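Local coordinates for protein dihydroorotase (Saccharomyces cerevisiae S288C, PDB 6L0A) that catalyses the zinc-dependent interconversion of N-carbamoyl-L-aspartate and dihydroorotate, the third step of de novo pyrimidine biosynthesis, at residues C[69-74]-C[310-315]; C[83-88]-C[130-135]. One frame throughout, in Å; residues are numbered along the deposited sequence.

Contact 1. Residues C[69-74]-C[310-315]; sequences TFLMSF and SFYEVK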
loop_
_atom_site.group_PDB
_atom_site.type_symbol
_atom_site.label_atom_id
_atom_site.label_comp_id
_atom_site.label_asym_id
_atom_site.label_seq_id
_atom_site.Cartn_x
_atom_site.Cartn_y
_atom_site.Cartn_z
ATOM N N THR C 69 -7.488 32.162 12.287
ATOM C CA THR C 69 -6.342 32.425 13.150
ATOM C C THR C 69 -5.204 31.501 12.743
ATOM O O THR C 69 -5.357 30.280 12.789
ATOM C CB THR C 69 -6.724 32.201 14.608
ATOM O OG1 THR C 69 -7.728 33.168 14.970
ATOM C CG2 THR C 69 -5.502 32.323 15.519
ATOM N N PHE C 70 -4.070 32.081 12.350
ATOM C CA PHE C 70 -2.957 31.335 11.769
ATOM C C PHE C 70 -1.805 31.277 12.761
ATOM O O PHE C 70 -1.289 32.319 13.172
ATOM C CB PHE C 70 -2.491 31.986 10.470
ATOM C CG PHE C 70 -3.451 31.821 9.340
ATOM C CD1 PHE C 70 -3.650 30.576 8.768
ATOM C CD2 PHE C 70 -4.180 32.903 8.863
ATOM C CE1 PHE C 70 -4.544 30.402 7.730
ATOM C CE2 PHE C 70 -5.093 32.740 7.821
ATOM C CZ PHE C 70 -5.274 31.490 7.251
ATOM N N LEU C 71 -1.406 30.064 13.139
ATOM C CA LEU C 71 -0.205 29.823 13.930
ATOM C C LEU C 71 0.842 29.217 13.005
ATOM O O LEU C 71 0.540 28.271 12.276
ATOM C CB LEU C 71 -0.495 28.886 15.094
ATOM C CG LEU C 71 -1.674 29.246 16.004
ATOM C CD1 LEU C 71 -1.891 28.144 17.049
ATOM C CD2 LEU C 71 -1.463 30.617 16.660
ATOM N N MET C 72 2.053 29.759 13.031
ATOM C CA MET C 72 3.043 29.501 11.992
ATOM C C MET C 72 4.201 28.675 12.539
ATOM O O MET C 72 4.411 28.597 13.752
ATOM C CB MET C 72 3.569 30.814 11.414
ATOM C CG MET C 72 2.468 31.782 10.952
ATOM S SD MET C 72 1.403 31.129 9.634
ATOM C CE MET C 72 2.565 30.958 8.277
ATOM N N SER C 73 4.969 28.072 11.628
ATOM C CA SER C 73 6.094 27.241 12.030
ATOM C C SER C 73 7.287 27.442 11.100
ATOM O O SER C 73 7.163 27.882 9.953
ATOM C CB SER C 73 5.731 25.745 12.029
ATOM O OG SER C 73 5.327 25.350 10.722
ATOM N N PHE C 74 8.456 27.102 11.635
ATOM C CA PHE C 74 9.662 26.886 10.854
ATOM C C PHE C 74 9.828 25.399 10.540
ATOM O O PHE C 74 9.368 24.524 11.277
ATOM C CB PHE C 74 10.910 27.360 11.617
ATOM C CG PHE C 74 11.178 28.846 11.529
ATOM C CD1 PHE C 74 10.726 29.599 10.451
ATOM C CD2 PHE C 74 11.927 29.469 12.513
ATOM C CE1 PHE C 74 11.005 30.968 10.372
ATOM C CE2 PHE C 74 12.204 30.827 12.455
ATOM C CZ PHE C 74 11.747 31.580 11.383
ATOM N N SER C 310 -5.443 24.599 24.638
ATOM C CA SER C 310 -4.702 24.549 25.896
ATOM C C SER C 310 -3.216 24.256 25.670
ATOM O O SER C 310 -2.349 24.900 26.274
ATOM C CB SER C 310 -5.331 23.503 26.826
ATOM O OG SER C 310 -4.510 23.245 27.956
ATOM N N PHE C 311 -2.904 23.283 24.806
ATOM C CA PHE C 311 -1.510 22.888 24.593
ATOM C C PHE C 311 -0.712 23.997 23.921
ATOM O O PHE C 311 0.444 24.245 24.283
ATOM C CB PHE C 311 -1.456 21.604 23.749
ATOM C CG PHE C 311 -0.090 20.983 23.663
ATOM C CD1 PHE C 311 0.347 20.111 24.639
ATOM C CD2 PHE C 311 0.756 21.274 22.609
ATOM C CE1 PHE C 311 1.616 19.534 24.573
ATOM C CE2 PHE C 311 2.012 20.706 22.538
ATOM C CZ PHE C 311 2.438 19.824 23.522
ATOM N N TYR C 312 -1.294 24.653 22.922
ATOM C CA TYR C 312 -0.604 25.735 22.240
ATOM C C TYR C 312 -0.767 27.057 22.978
ATOM O O TYR C 312 -0.209 28.069 22.539
ATOM C CB TYR C 312 -1.112 25.874 20.803
ATOM C CG TYR C 312 -0.441 24.926 19.822
ATOM C CD1 TYR C 312 -0.925 23.635 19.617
ATOM C CD2 TYR C 312 0.685 25.325 19.108
ATOM C CE1 TYR C 312 -0.293 22.767 18.713
ATOM C CE2 TYR C 312 1.309 24.480 18.208
ATOM C CZ TYR C 312 0.822 23.203 18.018
ATOM O OH TYR C 312 1.464 22.372 17.124
ATOM N N GLU C 313 -1.527 27.047 24.073
ATOM C CA GLU C 313 -1.776 28.222 24.912
ATOM C C GLU C 313 -2.243 29.405 24.069
ATOM O O GLU C 313 -1.675 30.499 24.105
ATOM C CB GLU C 313 -0.542 28.566 25.751
ATOM C CG GLU C 313 -0.144 27.390 26.641
ATOM C CD GLU C 313 1.150 27.616 27.430
ATOM O OE1 GLU C 313 1.179 28.544 28.261
ATOM O OE2 GLU C 313 2.114 26.869 27.199
ATOM N N VAL C 314 -3.296 29.161 23.291
ATOM C CA VAL C 314 -3.901 30.173 22.435
ATOM C C VAL C 314 -4.724 31.108 23.309
ATOM O O VAL C 314 -5.547 30.656 24.111
ATOM C CB VAL C 314 -4.779 29.517 21.358
ATOM C CG1 VAL C 314 -5.326 30.564 20.391
ATOM C CG2 VAL C 314 -3.988 28.446 20.598
ATOM N N LYS C 315 -4.504 32.406 23.155
ATOM C CA LYS C 315 -5.191 33.418 23.945
ATOM C C LYS C 315 -6.239 34.122 23.096
ATOM O O LYS C 315 -6.104 34.237 21.874
ATOM C CB LYS C 315 -4.196 34.448 24.495
ATOM C CG LYS C 315 -3.000 33.853 25.214
ATOM C CD LYS C 315 -3.423 33.001 26.405
ATOM C CE LYS C 315 -2.213 32.506 27.197
ATOM N NZ LYS C 315 -2.591 31.597 28.322
#

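Contact 2. Residues C[83-88]-C[130-135]; sequences DLIHEA and ENLVLN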
loop_
_atom_site.group_PDB
_atom_site.type_symbol
_atom_site.label_atom_id
_atom_site.label_comp_id
_atom_site.label_asym_id
_atom_site.label_seq_id
_atom_site.Cartn_x
_atom_site.Cartn_y
_atom_site.Cartn_z
ATOM N N ASP C 83 19.941 31.672 17.254
ATOM C CA ASP C 83 19.618 33.095 17.283
ATOM C C ASP C 83 18.341 33.373 16.498
ATOM O O ASP C 83 17.501 34.172 16.927
ATOM C CB ASP C 83 20.795 33.908 16.744
ATOM C CG ASP C 83 22.017 33.830 17.655
ATOM O OD1 ASP C 83 22.262 34.802 18.404
ATOM O OD2 ASP C 83 22.726 32.793 17.636
ATOM N N LEU C 84 18.154 32.680 15.366
ATOM C CA LEU C 84 16.939 32.865 14.575
ATOM C C LEU C 84 15.712 32.354 15.318
ATOM O O LEU C 84 14.625 32.931 15.201
ATOM C CB LEU C 84 17.084 32.163 13.228
ATOM C CG LEU C 84 15.812 32.107 12.381
ATOM C CD1 LEU C 84 15.239 33.512 12.167
ATOM C CD2 LEU C 84 16.070 31.416 11.054
ATOM N N ILE C 85 15.861 31.270 16.081
ATOM C CA ILE C 85 14.766 30.790 16.922
ATOM C C ILE C 85 14.363 31.858 17.936
ATOM O O ILE C 85 13.179 32.177 18.098
ATOM C CB ILE C 85 15.171 29.478 17.621
ATOM C CG1 ILE C 85 15.446 28.377 16.592
ATOM C CG2 ILE C 85 14.116 29.065 18.650
ATOM C CD1 ILE C 85 14.200 27.907 15.827
ATOM N N HIS C 86 15.349 32.416 18.646
ATOM C CA HIS C 86 15.067 33.478 19.608
ATOM C C HIS C 86 14.431 34.686 18.926
ATOM O O HIS C 86 13.451 35.251 19.424
ATOM C CB HIS C 86 16.359 33.884 20.327
ATOM C CG HIS C 86 16.857 32.863 21.306
ATOM N ND1 HIS C 86 16.192 32.563 22.473
ATOM C CD2 HIS C 86 17.959 32.075 21.288
ATOM C CE1 HIS C 86 16.860 31.633 23.133
ATOM N NE2 HIS C 86 17.934 31.316 22.431
ATOM N N GLU C 87 14.979 35.090 17.779
ATOM C CA GLU C 87 14.463 36.248 17.055
ATOM C C GLU C 87 13.013 36.035 16.626
ATOM O O GLU C 87 12.148 36.888 16.867
ATOM C CB GLU C 87 15.352 36.526 15.847
ATOM C CG GLU C 87 14.923 37.703 15.003
ATOM C CD GLU C 87 15.860 37.951 13.829
ATOM O OE1 GLU C 87 16.045 37.025 13.008
ATOM O OE2 GLU C 87 16.409 39.070 13.723
ATOM N N ALA C 88 12.728 34.898 15.979
ATOM C CA ALA C 88 11.370 34.624 15.512
ATOM C C ALA C 88 10.398 34.505 16.673
ATOM O O ALA C 88 9.254 34.962 16.584
ATOM C CB ALA C 88 11.348 33.345 14.674
ATOM N N GLU C 130 12.196 29.352 24.719
ATOM C CA GLU C 130 11.188 30.254 24.176
ATOM C C GLU C 130 9.780 29.681 24.249
ATOM O O GLU C 130 8.839 30.325 23.773
ATOM C CB GLU C 130 11.527 30.623 22.725
ATOM C CG GLU C 130 12.853 31.360 22.532
ATOM C CD GLU C 130 12.808 32.822 22.979
ATOM O OE1 GLU C 130 11.739 33.295 23.432
ATOM O OE2 GLU C 130 13.856 33.497 22.876
ATOM N N ASN C 131 9.616 28.491 24.840
ATOM C CA ASN C 131 8.315 27.837 24.977
ATOM C C ASN C 131 7.665 27.593 23.615
ATOM O O ASN C 131 6.454 27.752 23.448
ATOM C CB ASN C 131 7.376 28.630 25.894
ATOM C CG ASN C 131 6.245 27.768 26.456
ATOM O OD1 ASN C 131 6.331 26.533 26.460
ATOM N ND2 ASN C 131 5.177 28.414 26.924
ATOM N N LEU C 132 8.477 27.206 22.636
ATOM C CA LEU C 132 7.997 26.830 21.315
ATOM C C LEU C 132 7.751 25.325 21.268
ATOM O O LEU C 132 8.352 24.554 22.020
ATOM C CB LEU C 132 9.005 27.225 20.235
ATOM C CG LEU C 132 9.317 28.710 19.989
ATOM C CD1 LEU C 132 10.472 28.861 19.017
ATOM C CD2 LEU C 132 8.078 29.446 19.449
ATOM N N VAL C 133 6.857 24.906 20.360
ATOM C CA VAL C 133 6.465 23.501 20.251
ATOM C C VAL C 133 7.358 22.826 19.223
ATOM O O VAL C 133 7.617 23.389 18.162
ATOM C CB VAL C 133 4.979 23.380 19.858
ATOM C CG1 VAL C 133 4.619 21.922 19.565
ATOM C CG2 VAL C 133 4.081 23.976 20.944
ATOM N N LEU C 134 7.849 21.628 19.532
ATOM C CA LEU C 134 8.604 20.845 18.558
ATOM C C LEU C 134 7.651 19.800 17.985
ATOM O O LEU C 134 7.203 18.910 18.709
ATOM C CB LEU C 134 9.828 20.189 19.197
ATOM C CG LEU C 134 10.566 19.186 18.308
ATOM C CD1 LEU C 134 11.145 19.878 17.071
ATOM C CD2 LEU C 134 11.659 18.456 19.100
ATOM N N ASN C 135 7.330 19.925 16.693
ATOM C CA ASN C 135 6.432 19.007 16.000
ATOM C C ASN C 135 7.260 17.954 15.282
ATOM O O ASN C 135 8.126 18.293 14.481
ATOM C CB ASN C 135 5.575 19.751 14.982
ATOM C CG ASN C 135 4.943 20.999 15.554
ATOM O OD1 ASN C 135 5.474 22.099 15.409
ATOM N ND2 ASN C 135 3.786 20.839 16.168
#

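Contact 1. Residues C[69-74]-C[310-315]
Leu71 meets Tyr312 and Val314 through the end of its side chain. The contact is small and apolar, burying 116 Å² in total, and the nearest CA atoms, those of Leu71 and Tyr312, stay 9.3 Å apart. Leu71 can be followed outward. Its CB points toward 310-315 but is too far back to touch it. CG lies anti to the carbonyl carbon (chi1 -52°), which carries the branch point onward, still short of the other segment. CD1 is the atom that arrives. It lies 4.1 Å from CG2 of Val314 and 4.3 Å from CD2 of the Tyr312 ring, which it approaches at a slant. CD2 of Leu71, the second branch, stays farther from both partners. One methyl group makes both close approaches, and it reaches two residues at van der Waals range without tight packing. On the other side, CG2 of Val314 is the branch that faces Leu71, while CG1 lies anti to the backbone N (chi1 -175°).

A Schellman motif brings Tyr312 and Val314 to this place. Glu313, with positive phi (51°), is its C-prime residue and ends helix 300-312; its N makes a weak bond to Ser310 O. The chain then turns, and both flanking side chains start toward 69-74. The polar end of Tyr312 is engaged elsewhere, its OH bonding Asn135 ND2.

Strand 69-71 belongs to the parallel strands of the TIM barrel and pairs with strand 37-40. Phe70 and Met72 face helix 51-64, whereas Leu71 turns the other way, where it also touches Tyr39 and Arg95. Tyr312 packs against Ile177 of strand 175-178, and the side chain of Tyr312 is about 11 Å from a bound zinc ion. The end of helix 300-312 is thus set against several barrel strands.

Contact 2. Residues C[83-88]-C[130-135]
A His-carboxylate hydrogen bond between His86 and Glu130 joins two helices of the TIM-barrel domain, away from the zinc site. ND1 of His86 donates to OE2 of Glu130 over a short 2.5 Å, and the bond is nearly straight at 164°. The oxygen sits at the ring edge, almost in the imidazole plane, and uses its anti lone pair. The carboxylate is turned well out of that plane, 67° from the ring. Glu130 gets there by bending at chi2 (-74°), which folds the chain so that CG also comes to 3.5 Å from His86 ND1. OE2 accepts a second hydrogen bond, from Gln90 NE2, one turn after His86 in helix 82-90, so two donors hold this oxygen. The negative charge would probably favour a protonated imidazole. With an alanine here instead of Glu130, His86 ND1 and Gln90 NE2 would probably lose their shared acceptor, and the imidazole would be freer to turn.

Beside the polar pair lies a small apolar contact. CG2 of Ile85, the branch anti to the backbone N, meets CD1 of Leu132 at 3.7 Å. Together the two segments bury 182 Å². Between Glu130 and Leu132 the chain reverses at Asn131, whose positive phi marks the Schellman motif that ends helix 121-130. Leu132 is thereby directed at helix 82-90.

Helix 82-90 packs on helix 121-130, with Ile85 and His86 both against Ala126. Ile85 also touches Val97 and Leu132 touches Ile94, both in loops. Strand 133-136 then enters the barrel, bonding through its backbone to Arg95 and Val97 on one side and to Lys175 and Ile177 of strand 175-178.

Overall arrangement
From the N terminus, the chain passes the first two barrel strands before it reaches strand 69-71, the first half of contact 1, and then runs into helix 82-90. Contact 2 closes the first loop, when the end of helix 121-130 and the turn leading to strand 133-136 come back to that helix. Contact 1 closes much later, at the end of helix 300-312, so contact 2 is nested inside its loop. The centres are 13 Å apart. The two touch directly, as Phe74 packs on Leu84 and Ala88. Contact 1 ties a barrel strand to a late helix; contact 2 ties helix 82-90 to the end of helix 121-130 and the turn after it.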